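Local atomic coordinates of exopolygalacturonate lyase (Vibrio vulnificus, PDB entry 5A29), a protein that probably cleaves pectic polysaccharides by beta-elimination, as a manganese-binding lyase of polysaccharide lyase family 2. Residues Q28-R32 against R490-D494; R32-V36 against L525-D529; W433-A437 against L448-A452; P467-F471 against I520-L525; L486-R490 against L528-L532. All coordinates share one frame; numbering follows the deposited sequence.

Contact 1 (Q28-R32 against R490-D494)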
# COMPACT_ATOMS: atom_id res chain seq x y z
N GLN A 28 17.74 -25.07 -10.35
CA GLN A 28 17.06 -23.79 -10.74
C GLN A 28 16.42 -23.11 -9.56
O GLN A 28 16.44 -21.86 -9.44
CB GLN A 28 15.98 -24.03 -11.79
CG GLN A 28 16.56 -24.19 -13.20
CD GLN A 28 17.13 -25.56 -13.39
OE1 GLN A 28 16.64 -26.55 -12.83
NE2 GLN A 28 18.20 -25.66 -14.18
N ASP A 29 15.76 -23.89 -8.70
CA ASP A 29 15.23 -23.27 -7.43
C ASP A 29 16.29 -22.64 -6.59
O ASP A 29 16.13 -21.51 -6.06
CB ASP A 29 14.51 -24.37 -6.57
CG ASP A 29 13.44 -25.05 -7.30
OD1 ASP A 29 12.57 -24.38 -7.99
OD2 ASP A 29 13.32 -26.30 -7.09
N ALA A 30 17.43 -23.32 -6.44
CA ALA A 30 18.54 -22.75 -5.69
C ALA A 30 19.06 -21.46 -6.32
O ALA A 30 19.49 -20.56 -5.62
CB ALA A 30 19.72 -23.77 -5.58
N MET A 31 19.09 -21.42 -7.66
CA MET A 31 19.70 -20.25 -8.30
C MET A 31 18.83 -19.01 -8.04
O MET A 31 19.36 -17.87 -7.97
CB MET A 31 19.79 -20.46 -9.81
CG MET A 31 20.96 -21.38 -10.23
SD MET A 31 20.66 -21.89 -11.95
CE MET A 31 20.78 -20.29 -12.78
N ARG A 32 17.52 -19.20 -7.86
CA ARG A 32 16.66 -18.04 -7.56
C ARG A 32 16.96 -17.58 -6.15
O ARG A 32 17.04 -16.34 -5.87
CB ARG A 32 15.17 -18.38 -7.67
CG ARG A 32 14.73 -18.72 -9.07
CD ARG A 32 13.21 -18.66 -9.23
NE ARG A 32 12.56 -19.65 -8.30
CZ ARG A 32 12.41 -20.97 -8.58
NH1 ARG A 32 12.67 -21.49 -9.81
NH2 ARG A 32 11.83 -21.76 -7.67
N ARG A 490 7.14 -21.66 -10.62
CA ARG A 490 8.60 -21.83 -10.82
C ARG A 490 9.03 -21.26 -12.19
O ARG A 490 10.04 -20.52 -12.25
CB ARG A 490 8.98 -23.35 -10.81
CG ARG A 490 9.08 -23.90 -9.41
CD ARG A 490 9.20 -25.44 -9.52
NE ARG A 490 10.09 -25.98 -8.53
CZ ARG A 490 9.93 -27.17 -7.93
NH1 ARG A 490 8.87 -27.94 -8.20
NH2 ARG A 490 10.83 -27.58 -7.05
N ALA A 491 8.29 -21.57 -13.25
CA ALA A 491 8.63 -21.05 -14.56
C ALA A 491 8.54 -19.52 -14.58
O ALA A 491 9.42 -18.81 -15.12
CB ALA A 491 7.69 -21.63 -15.59
N ALA A 492 7.45 -19.00 -14.00
CA ALA A 492 7.30 -17.54 -13.87
C ALA A 492 8.41 -16.92 -13.06
O ALA A 492 8.85 -15.81 -13.42
CB ALA A 492 5.96 -17.19 -13.23
N ALA A 493 8.78 -17.52 -11.91
CA ALA A 493 9.85 -16.95 -11.05
C ALA A 493 11.19 -16.91 -11.84
O ALA A 493 11.97 -15.98 -11.69
CB ALA A 493 10.04 -17.78 -9.79
N ASP A 494 11.45 -17.95 -12.63
CA ASP A 494 12.71 -17.94 -13.46
C ASP A 494 12.73 -16.78 -14.46
O ASP A 494 13.73 -16.03 -14.55
CB ASP A 494 12.88 -19.26 -14.20
CG ASP A 494 13.29 -20.43 -13.27
OD1 ASP A 494 13.81 -20.20 -12.12
OD2 ASP A 494 13.14 -21.58 -13.75
O HOH W 1 16.38 -20.35 -11.69
O HOH W 2 12.41 -23.69 -11.88
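Arg32 reaches from helix 27-46 across to Ala493 and Asp494 of helix 484-500, and its chain touches the other helix for most of its length. With CG set anti to the carbonyl carbon (chi1 -66°), CB turns the chain toward the partner and Arg32 CG comes to 3.5 Å from Asp494 OD1. Arg32 CD presses on the Ala493 methyl, 3.3 Å from Ala493 CB, and NE continues past the same methyl at a slant. At the tip the guanidinium divides its work. Arg32 NH1 donates to Asp494 OD1 at 2.9 Å; the acceptor lies in the guanidinium plane, although the arginine comes from above the carboxylate plane. Arg32 NH2 turns back to its own helix and meets Asp29 OD1 on the anti side at 2.7 Å.

Asp29 OD1 has a second donor: Arg490 NE lies 3.0 Å away, nearly straight at 172°, and uses the syn lone pair of that oxygen. Arg490 NH2 binds Asp29 OD2 at 2.8 Å, completing a side-on, two-nitrogen grip that keeps the carboxylate and guanidinium close to coplanar. A bridging water donates to Gln28 O and Asp494 OD1. Thr26 N also donates to Asp29 OD2. Each arginine charge is thus met by carboxylate, which probably offsets the proximity of the two guanidinium groups. The arrangement is a four-residue salt-bridge network joining two helical segments that cross at 45°.

Contact 2 (R32-V36 against L525-D529)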
# COMPACT_ATOMS: atom_id res chain seq x y z
N ARG A 32 17.52 -19.20 -7.86
CA ARG A 32 16.66 -18.04 -7.56
C ARG A 32 16.96 -17.58 -6.15
O ARG A 32 17.04 -16.34 -5.87
CB ARG A 32 15.17 -18.38 -7.67
CG ARG A 32 14.73 -18.72 -9.07
CD ARG A 32 13.21 -18.66 -9.23
NE ARG A 32 12.56 -19.65 -8.30
CZ ARG A 32 12.41 -20.97 -8.58
NH1 ARG A 32 12.67 -21.49 -9.81
NH2 ARG A 32 11.83 -21.76 -7.67
N VAL A 33 17.17 -18.51 -5.24
CA VAL A 33 17.55 -18.07 -3.89
C VAL A 33 18.91 -17.37 -3.90
O VAL A 33 19.16 -16.41 -3.16
CB VAL A 33 17.55 -19.25 -2.86
CG1 VAL A 33 18.14 -18.79 -1.53
CG2 VAL A 33 16.16 -19.79 -2.65
N GLN A 34 19.81 -17.83 -4.76
CA GLN A 34 21.11 -17.17 -4.80
C GLN A 34 21.00 -15.75 -5.41
O GLN A 34 21.77 -14.88 -4.99
CB GLN A 34 22.11 -18.04 -5.64
CG GLN A 34 23.45 -17.34 -5.93
CD GLN A 34 24.24 -17.16 -4.64
OE1 GLN A 34 24.36 -18.11 -3.86
NE2 GLN A 34 24.63 -15.93 -4.33
N ALA A 35 20.12 -15.52 -6.39
CA ALA A 35 19.88 -14.13 -6.84
C ALA A 35 19.51 -13.22 -5.65
O ALA A 35 20.02 -12.07 -5.50
CB ALA A 35 18.80 -14.07 -7.89
N VAL A 36 18.59 -13.70 -4.84
CA VAL A 36 18.17 -12.93 -3.66
C VAL A 36 19.30 -12.74 -2.65
O VAL A 36 19.48 -11.65 -2.06
CB VAL A 36 16.92 -13.60 -3.02
CG1 VAL A 36 16.54 -12.81 -1.78
CG2 VAL A 36 15.78 -13.50 -4.08
N LEU A 525 9.91 -13.99 -4.42
CA LEU A 525 10.80 -15.17 -4.68
C LEU A 525 10.99 -16.05 -3.46
O LEU A 525 11.01 -17.31 -3.56
CB LEU A 525 12.19 -14.70 -5.26
CG LEU A 525 12.00 -14.12 -6.64
CD1 LEU A 525 13.30 -13.34 -6.99
CD2 LEU A 525 11.72 -15.12 -7.76
N LEU A 526 11.18 -15.43 -2.30
CA LEU A 526 11.38 -16.22 -1.08
C LEU A 526 10.11 -16.87 -0.60
O LEU A 526 10.13 -17.96 0.05
CB LEU A 526 11.98 -15.36 -0.00
CG LEU A 526 13.35 -14.85 -0.39
CD1 LEU A 526 13.84 -13.98 0.76
CD2 LEU A 526 14.36 -16.01 -0.64
N THR A 527 8.97 -16.26 -0.94
CA THR A 527 7.67 -16.89 -0.49
C THR A 527 7.50 -18.18 -1.34
O THR A 527 7.00 -19.24 -0.88
CB THR A 527 6.49 -15.88 -0.68
OG1 THR A 527 6.76 -14.70 0.12
CG2 THR A 527 5.13 -16.49 -0.15
N LEU A 528 7.85 -18.11 -2.64
CA LEU A 528 7.79 -19.31 -3.42
C LEU A 528 8.77 -20.37 -2.87
O LEU A 528 8.40 -21.59 -2.78
CB LEU A 528 8.10 -19.03 -4.88
CG LEU A 528 8.28 -20.24 -5.79
CD1 LEU A 528 7.04 -21.14 -5.77
CD2 LEU A 528 8.60 -19.88 -7.25
N ASP A 529 9.98 -19.92 -2.52
CA ASP A 529 10.96 -20.91 -2.00
C ASP A 529 10.42 -21.52 -0.70
O ASP A 529 10.59 -22.73 -0.45
CB ASP A 529 12.24 -20.20 -1.62
CG ASP A 529 13.37 -21.18 -1.47
OD1 ASP A 529 13.67 -21.92 -2.46
OD2 ASP A 529 13.97 -21.15 -0.37
O HOH W 3 12.08 -18.86 -5.71
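The Arg32 guanidinium is approached obliquely by Leu528, whose CD2 lies 3.8 Å from Arg32 NH2, while a water sits at its edge, in the guanidinium plane, on the NE side. The other flat group is the Asp529 carboxylate. Val33 CG2 is 3.3 Å from Asp529 OD1 and almost as near to CG and OD2, so the methyl rests over the carboxylate and does not single out one oxygen. The setting is a helix-helix crossing in the mainly helical fold of this lyase: the segments of helices 27-46 and 521-532 run roughly antiparallel, at 141°, with their axes 10.0 Å apart.

The polar groups have partners of their own. Asp529 OD1 is hydrogen-bonded to Tyr25 OH and OD2 forms a salt bridge with Lys533, whereas Arg32 spends its NH1 and NH2 on Asp494 and Asp29. The charged partners of both groups thus lie outside this pair of segments.

Val36 forms the apolar half of the interface. Val36 CG1, anti to the backbone N (chi1 178°), sits against the branched end of Leu526, 3.9 Å from Leu526 CD1 and about as close to CG and CD2. Val36 CG2 turns the other way and lies 3.8 Å from Leu525 CD1. The second methyl of Leu525, CD2, backs on the aliphatic part of Arg32. Beyond Leu526, helix 88-101 closes the packing through Ala96, Met97 and Val100. One water spans the two helices, accepting from Arg32 NE at 2.8 Å and donating to Leu525 O at 2.9 Å.

Contact 3 (W433-A437 against L448-A452)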
# COMPACT_ATOMS: atom_id res chain seq x y z
N TRP A 433 -14.59 -17.54 -7.40
CA TRP A 433 -13.87 -18.44 -8.27
C TRP A 433 -14.05 -18.05 -9.76
O TRP A 433 -13.07 -18.01 -10.53
CB TRP A 433 -14.27 -19.96 -8.06
CG TRP A 433 -13.43 -20.84 -8.96
CD1 TRP A 433 -13.72 -21.32 -10.21
CD2 TRP A 433 -12.11 -21.28 -8.66
NE1 TRP A 433 -12.64 -22.04 -10.69
CE2 TRP A 433 -11.66 -22.05 -9.74
CE3 TRP A 433 -11.29 -21.14 -7.51
CZ2 TRP A 433 -10.34 -22.64 -9.79
CZ3 TRP A 433 -9.97 -21.75 -7.55
CH2 TRP A 433 -9.54 -22.47 -8.66
N GLN A 434 -15.29 -17.77 -10.21
CA GLN A 434 -15.52 -17.42 -11.60
C GLN A 434 -14.76 -16.10 -11.97
O GLN A 434 -14.22 -15.99 -13.09
CB GLN A 434 -17.01 -17.15 -11.86
CG GLN A 434 -17.82 -18.47 -11.85
CD GLN A 434 -17.35 -19.36 -12.99
OE1 GLN A 434 -17.36 -18.91 -14.11
NE2 GLN A 434 -16.83 -20.56 -12.69
N LEU A 435 -14.68 -15.19 -11.04
CA LEU A 435 -14.00 -13.90 -11.31
C LEU A 435 -12.47 -14.22 -11.45
O LEU A 435 -11.80 -13.73 -12.38
CB LEU A 435 -14.25 -13.00 -10.12
CG LEU A 435 -13.69 -11.61 -10.24
CD1 LEU A 435 -14.23 -11.00 -11.52
CD2 LEU A 435 -14.08 -10.77 -9.02
N ALA A 436 -11.93 -15.05 -10.54
CA ALA A 436 -10.49 -15.35 -10.60
C ALA A 436 -10.17 -16.10 -11.90
O ALA A 436 -9.12 -15.84 -12.54
CB ALA A 436 -10.05 -16.19 -9.39
N ALA A 437 -11.01 -17.05 -12.31
CA ALA A 437 -10.78 -17.79 -13.55
C ALA A 437 -10.82 -16.84 -14.73
O ALA A 437 -10.01 -16.97 -15.73
CB ALA A 437 -11.85 -18.92 -13.77
N LEU A 448 -8.00 -22.06 -15.24
CA LEU A 448 -7.93 -22.60 -13.89
C LEU A 448 -8.89 -23.81 -13.85
O LEU A 448 -8.71 -24.70 -13.01
CB LEU A 448 -8.42 -21.66 -12.82
CG LEU A 448 -7.79 -20.26 -12.77
CD1 LEU A 448 -8.22 -19.54 -11.51
CD2 LEU A 448 -6.25 -20.33 -12.84
N GLY A 449 -9.90 -23.80 -14.71
CA GLY A 449 -11.01 -24.80 -14.72
C GLY A 449 -12.27 -24.31 -14.00
O GLY A 449 -12.27 -23.24 -13.40
N ASN A 450 -13.32 -25.12 -14.00
CA ASN A 450 -14.66 -24.65 -13.66
C ASN A 450 -14.84 -24.56 -12.19
O ASN A 450 -15.70 -23.83 -11.75
CB ASN A 450 -15.74 -25.61 -14.19
CG ASN A 450 -15.85 -25.58 -15.71
OD1 ASN A 450 -15.62 -24.54 -16.34
ND2 ASN A 450 -16.25 -26.71 -16.30
N ASP A 451 -14.03 -25.26 -11.41
CA ASP A 451 -14.08 -25.02 -9.95
C ASP A 451 -12.76 -25.42 -9.32
O ASP A 451 -11.85 -25.84 -10.04
CB ASP A 451 -15.26 -25.80 -9.30
CG ASP A 451 -15.14 -27.29 -9.53
OD1 ASP A 451 -14.01 -27.83 -9.54
OD2 ASP A 451 -16.18 -27.94 -9.66
N ALA A 452 -12.64 -25.22 -8.01
CA ALA A 452 -11.35 -25.40 -7.30
C ALA A 452 -10.93 -26.87 -7.24
O ALA A 452 -9.80 -27.18 -6.81
CB ALA A 452 -11.43 -24.85 -5.92
O HOH W 4 -17.34 -21.37 -9.90
O HOH W 5 -8.24 -19.24 -16.23
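The irregular segment 448-452 wraps past Trp433 of helix 430-442, turning at Gly449 with a positive phi of 98°, a backbone shape in which a CB would press on the carbonyl O of Leu448. The turn brings Gly449 O to the edge of the indole, and the chain beyond it then runs over the ring.

Trp433 carries the contact. With CG anti to its own N (chi1 -177°), the ring projects from the helix into the bend of the loop. Trp433 NE1 donates to Gly449 O at 3.0 Å, almost straight at 173° and in the plane of the ring, which fixes the rotation of the indole. One face is lined by the loop, by the backbone at Asp451 and by the Ala452 methyl: Asp451 CA makes a CH-pi contact 3.8 Å from the centroid of the five-membered ring of Trp433, and Ala452 CB another, 4.1 Å from that of the six-membered ring. Leu448 CD1 lies over the opposite face, offset toward the rim, while Leu448 CB touches Trp433 CZ2 at 3.7 Å. Leu448 CD1 also packs on the helix, 3.7 Å from Ala437 CA.

Water joins the backbones at the Leu448 end, donating to Ala437 O and accepting from Leu448 N. A second water accepts from Gln434 NE2 and reaches Asn450 O only weakly. Sandwiched in this way, the tryptophan pins the loop between strands 446-447 and 457-458 to the preceding helix. Its ring also meets that of Tyr424 from helix 417-426, and Leu476 and Thr480 of helix 467-480 pack against it.

Contact 4 (P467-F471 against I520-L525)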
# COMPACT_ATOMS: atom_id res chain seq x y z
N PRO A 467 5.82 -9.96 -9.61
CA PRO A 467 5.72 -10.53 -8.25
C PRO A 467 4.28 -11.02 -7.93
O PRO A 467 4.07 -12.08 -7.22
CB PRO A 467 6.14 -9.35 -7.34
CG PRO A 467 7.07 -8.53 -8.24
CD PRO A 467 6.39 -8.59 -9.60
N MET A 468 3.28 -10.28 -8.42
CA MET A 468 1.87 -10.64 -8.21
C MET A 468 1.54 -11.98 -8.85
O MET A 468 0.67 -12.71 -8.32
CB MET A 468 0.90 -9.60 -8.77
CG MET A 468 1.02 -8.25 -8.07
SD MET A 468 0.67 -8.42 -6.25
CE MET A 468 2.31 -8.00 -5.75
N THR A 469 2.22 -12.35 -9.96
CA THR A 469 2.00 -13.70 -10.53
C THR A 469 2.32 -14.77 -9.51
O THR A 469 1.56 -15.78 -9.35
CB THR A 469 2.90 -13.94 -11.79
OG1 THR A 469 2.77 -12.80 -12.67
CG2 THR A 469 2.45 -15.20 -12.51
N LEU A 470 3.47 -14.58 -8.85
CA LEU A 470 3.97 -15.59 -7.90
C LEU A 470 3.05 -15.61 -6.65
O LEU A 470 2.70 -16.69 -6.18
CB LEU A 470 5.40 -15.30 -7.41
CG LEU A 470 6.50 -15.17 -8.50
CD1 LEU A 470 7.88 -15.27 -7.82
CD2 LEU A 470 6.31 -16.31 -9.47
N PHE A 471 2.69 -14.45 -6.09
CA PHE A 471 1.86 -14.51 -4.87
C PHE A 471 0.53 -15.16 -5.22
O PHE A 471 -0.10 -15.82 -4.36
CB PHE A 471 1.57 -13.11 -4.29
CG PHE A 471 2.77 -12.44 -3.65
CD1 PHE A 471 3.51 -13.07 -2.65
CD2 PHE A 471 3.18 -11.16 -4.08
CE1 PHE A 471 4.63 -12.41 -2.06
CE2 PHE A 471 4.27 -10.52 -3.48
CZ PHE A 471 5.00 -11.14 -2.44
N ILE A 520 9.81 -5.67 -4.16
CA ILE A 520 9.10 -6.82 -3.56
C ILE A 520 9.42 -8.15 -4.25
O ILE A 520 9.03 -9.21 -3.79
CB ILE A 520 7.59 -6.60 -3.60
CG1 ILE A 520 7.17 -6.42 -5.05
CG2 ILE A 520 7.21 -5.41 -2.71
CD1 ILE A 520 5.71 -6.58 -5.22
N GLU A 521 10.14 -8.11 -5.37
CA GLU A 521 10.55 -9.38 -6.04
C GLU A 521 11.21 -10.35 -5.01
O GLU A 521 10.88 -11.53 -5.06
CB GLU A 521 11.58 -9.11 -7.17
CG GLU A 521 10.94 -8.52 -8.42
CD GLU A 521 10.78 -6.96 -8.39
OE1 GLU A 521 11.04 -6.31 -7.35
OE2 GLU A 521 10.30 -6.40 -9.41
N PRO A 522 12.10 -9.85 -4.13
CA PRO A 522 12.73 -10.76 -3.17
C PRO A 522 11.73 -11.44 -2.27
O PRO A 522 11.82 -12.67 -2.04
CB PRO A 522 13.57 -9.82 -2.28
CG PRO A 522 13.87 -8.65 -3.17
CD PRO A 522 12.64 -8.49 -4.02
N LEU A 523 10.85 -10.66 -1.65
CA LEU A 523 9.76 -11.35 -0.89
C LEU A 523 8.98 -12.34 -1.72
O LEU A 523 8.66 -13.45 -1.25
CB LEU A 523 8.86 -10.32 -0.17
CG LEU A 523 7.78 -10.95 0.77
CD1 LEU A 523 8.45 -11.67 1.95
CD2 LEU A 523 6.83 -9.81 1.31
N ALA A 524 8.57 -11.98 -2.95
CA ALA A 524 7.78 -12.93 -3.73
C ALA A 524 8.64 -14.20 -4.00
O ALA A 524 8.12 -15.34 -3.92
CB ALA A 524 7.38 -12.34 -5.06
N LEU A 525 9.91 -13.99 -4.42
CA LEU A 525 10.80 -15.17 -4.68
C LEU A 525 10.99 -16.05 -3.46
O LEU A 525 11.01 -17.31 -3.56
CB LEU A 525 12.19 -14.70 -5.26
CG LEU A 525 12.00 -14.12 -6.64
CD1 LEU A 525 13.30 -13.34 -6.99
CD2 LEU A 525 11.72 -15.12 -7.76
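Phe471 holds CG anti to its carbonyl carbon (chi1 -72°), which swings the ring from the flank of its helix onto Ala524; Leu470 adopts a similar first torsion and sends CD1 to the same neighbouring helix. The motif is a nearly parallel helix pair in the helical core: the first turns of helices 467-480 and 521-532 run 24° apart, with axes separated by 9.0 Å.

A small residue permits this closeness. Ala524 CB points toward the other helix and lies over one face of the Phe471 ring, 4.1 Å from its centroid, as a CH-pi contact. The ring tip goes deeper, bringing Phe471 CZ within 3.5 Å of Ala524 CA. The Met468 methyl stands at the ring edge, and Tyr542 stacks on the same phenylalanine. On the other flank of the alanine, Leu470 CD1 is 4.1 Å from Ala524 CB and meets a methyl of Leu525, CD2, at 3.8 Å.

At the helix starts Pro467 packs between Ile520, Glu521 and Ala524. Pro467 CB touches Ala524 CB at 4.0 Å. Glu521 OE2 turns to a different partner, forming a salt bridge with Arg500 of helix 484-500. Ile520 also leans on Pro467 and Met468, but it has two conformers, so the placing of its CD1 is less certain. No hydrogen bond crosses this interface; apolar packing joins the helices. The proline and the aliphatic part of the glutamate meet through Pro467 CG and Glu521 CG, 3.9 Å apart.

Contact 5 (L486-R490 against L528-L532)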
# COMPACT_ATOMS: atom_id res chain seq x y z
N LEU A 486 2.52 -24.90 -8.84
CA LEU A 486 3.95 -24.72 -8.47
C LEU A 486 4.85 -24.82 -9.69
O LEU A 486 5.89 -24.16 -9.72
CB LEU A 486 4.38 -25.79 -7.47
CG LEU A 486 3.69 -25.65 -6.11
CD1 LEU A 486 4.34 -26.65 -5.15
CD2 LEU A 486 3.84 -24.24 -5.59
N GLU A 487 4.52 -25.70 -10.62
CA GLU A 487 5.21 -25.71 -11.94
C GLU A 487 5.15 -24.35 -12.63
O GLU A 487 6.15 -23.79 -13.12
CB GLU A 487 4.59 -26.75 -12.88
CG GLU A 487 5.35 -26.89 -14.19
CD GLU A 487 4.91 -28.07 -15.08
OE1 GLU A 487 3.99 -28.83 -14.69
OE2 GLU A 487 5.45 -28.20 -16.21
N PHE A 488 3.92 -23.82 -12.68
CA PHE A 488 3.66 -22.50 -13.25
C PHE A 488 4.43 -21.40 -12.52
O PHE A 488 5.07 -20.54 -13.18
CB PHE A 488 2.14 -22.23 -13.19
CG PHE A 488 1.74 -20.84 -13.66
CD1 PHE A 488 1.63 -20.58 -15.00
CD2 PHE A 488 1.39 -19.85 -12.71
CE1 PHE A 488 1.21 -19.33 -15.47
CE2 PHE A 488 0.99 -18.58 -13.15
CZ PHE A 488 0.89 -18.32 -14.52
N ALA A 489 4.42 -21.42 -11.19
CA ALA A 489 5.08 -20.36 -10.45
C ALA A 489 6.61 -20.46 -10.63
O ALA A 489 7.29 -19.46 -10.69
CB ALA A 489 4.76 -20.51 -8.98
N ARG A 490 7.14 -21.66 -10.62
CA ARG A 490 8.60 -21.83 -10.82
C ARG A 490 9.03 -21.26 -12.19
O ARG A 490 10.04 -20.52 -12.25
CB ARG A 490 8.98 -23.35 -10.81
CG ARG A 490 9.08 -23.90 -9.41
CD ARG A 490 9.20 -25.44 -9.52
NE ARG A 490 10.09 -25.98 -8.53
CZ ARG A 490 9.93 -27.17 -7.93
NH1 ARG A 490 8.87 -27.94 -8.20
NH2 ARG A 490 10.83 -27.58 -7.05
N LEU A 528 7.85 -18.11 -2.64
CA LEU A 528 7.79 -19.31 -3.42
C LEU A 528 8.77 -20.37 -2.87
O LEU A 528 8.40 -21.59 -2.78
CB LEU A 528 8.10 -19.03 -4.88
CG LEU A 528 8.28 -20.24 -5.79
CD1 LEU A 528 7.04 -21.14 -5.77
CD2 LEU A 528 8.60 -19.88 -7.25
N ASP A 529 9.98 -19.92 -2.52
CA ASP A 529 10.96 -20.91 -2.00
C ASP A 529 10.42 -21.52 -0.70
O ASP A 529 10.59 -22.73 -0.45
CB ASP A 529 12.24 -20.20 -1.62
CG ASP A 529 13.37 -21.18 -1.47
OD1 ASP A 529 13.67 -21.92 -2.46
OD2 ASP A 529 13.97 -21.15 -0.37
N ALA A 530 9.84 -20.68 0.17
CA ALA A 530 9.20 -21.22 1.38
C ALA A 530 8.13 -22.27 1.05
O ALA A 530 8.04 -23.30 1.75
CB ALA A 530 8.63 -20.07 2.23
N THR A 531 7.34 -22.06 0.00
CA THR A 531 6.24 -22.92 -0.34
C THR A 531 6.86 -24.25 -0.83
O THR A 531 6.34 -25.32 -0.54
CB THR A 531 5.33 -22.32 -1.47
OG1 THR A 531 4.76 -21.07 -1.03
CG2 THR A 531 4.20 -23.20 -1.81
N LEU A 532 7.92 -24.18 -1.62
CA LEU A 532 8.62 -25.43 -2.04
C LEU A 532 9.17 -26.23 -0.85
O LEU A 532 9.31 -27.46 -0.95
CB LEU A 532 9.77 -25.11 -3.04
CG LEU A 532 9.33 -24.43 -4.34
CD1 LEU A 532 10.54 -24.08 -5.31
CD2 LEU A 532 8.33 -25.26 -5.11
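Leu486 and Ala489 form the apolar side of this contact, facing Leu528, Thr531 and Leu532 of helix 521-532. Leu486 reaches across with both branches: Leu486 CD2 touches the Thr531 methyl CG2 at 3.9 Å, and Leu486 CD1 approaches Leu532 CD2 at 4.2 Å. Leu528, its CG anti to the backbone N (chi1 171°), inserts its forked end beside Ala489, with Leu528 CD1 4.0 Å from Ala489 CB and Leu528 CD2 3.7 Å from Ala489 O.

A second kind of packing sets hydrocarbon on a charged plane. Leu532 CD2 lies over the centre of one face of the Arg490 guanidinium, 3.7 Å above it, while Leu532 CD1 lies 3.8 Å from Arg490 NE. The leucine covers a face, while the edge is taken by Asp29.

Hydrogen bonds do not link the two segments; the Thr531 hydroxyl is engaged with Thr536 and Thr527 O. With axes 11.3 Å apart and directions 144° from each other, the two helical segments pack in a roughly antiparallel sense. Helix 467-480 borders them through Tyr477 on Leu486 and Ile474 on Thr531, and helix 27-46 reaches Leu532 through Asp29 and Arg32.

From the N terminus, helix 27-46 is joined to two late helices: contact 1 closes a loop of over 450 residues onto helix 484-500, and contact 2 a slightly longer one onto helix 521-532. Contact 3 is a short, local closure within both spans, about 26 Å from contact 1 between centres. Contact 4 then opens on helix 467-480 and ends on helix 521-532, so it crosses contact 1 yet falls wholly within contact 2. Contact 5, opening where contact 1 ends, crosses contact 4 and finishes on the stretch used by contact 2. Arg32, Arg490, Leu525 and Leu528 are shared, binding the N-terminal helix and three late helices (467-480, 484-500 and 521-532) into one bundle.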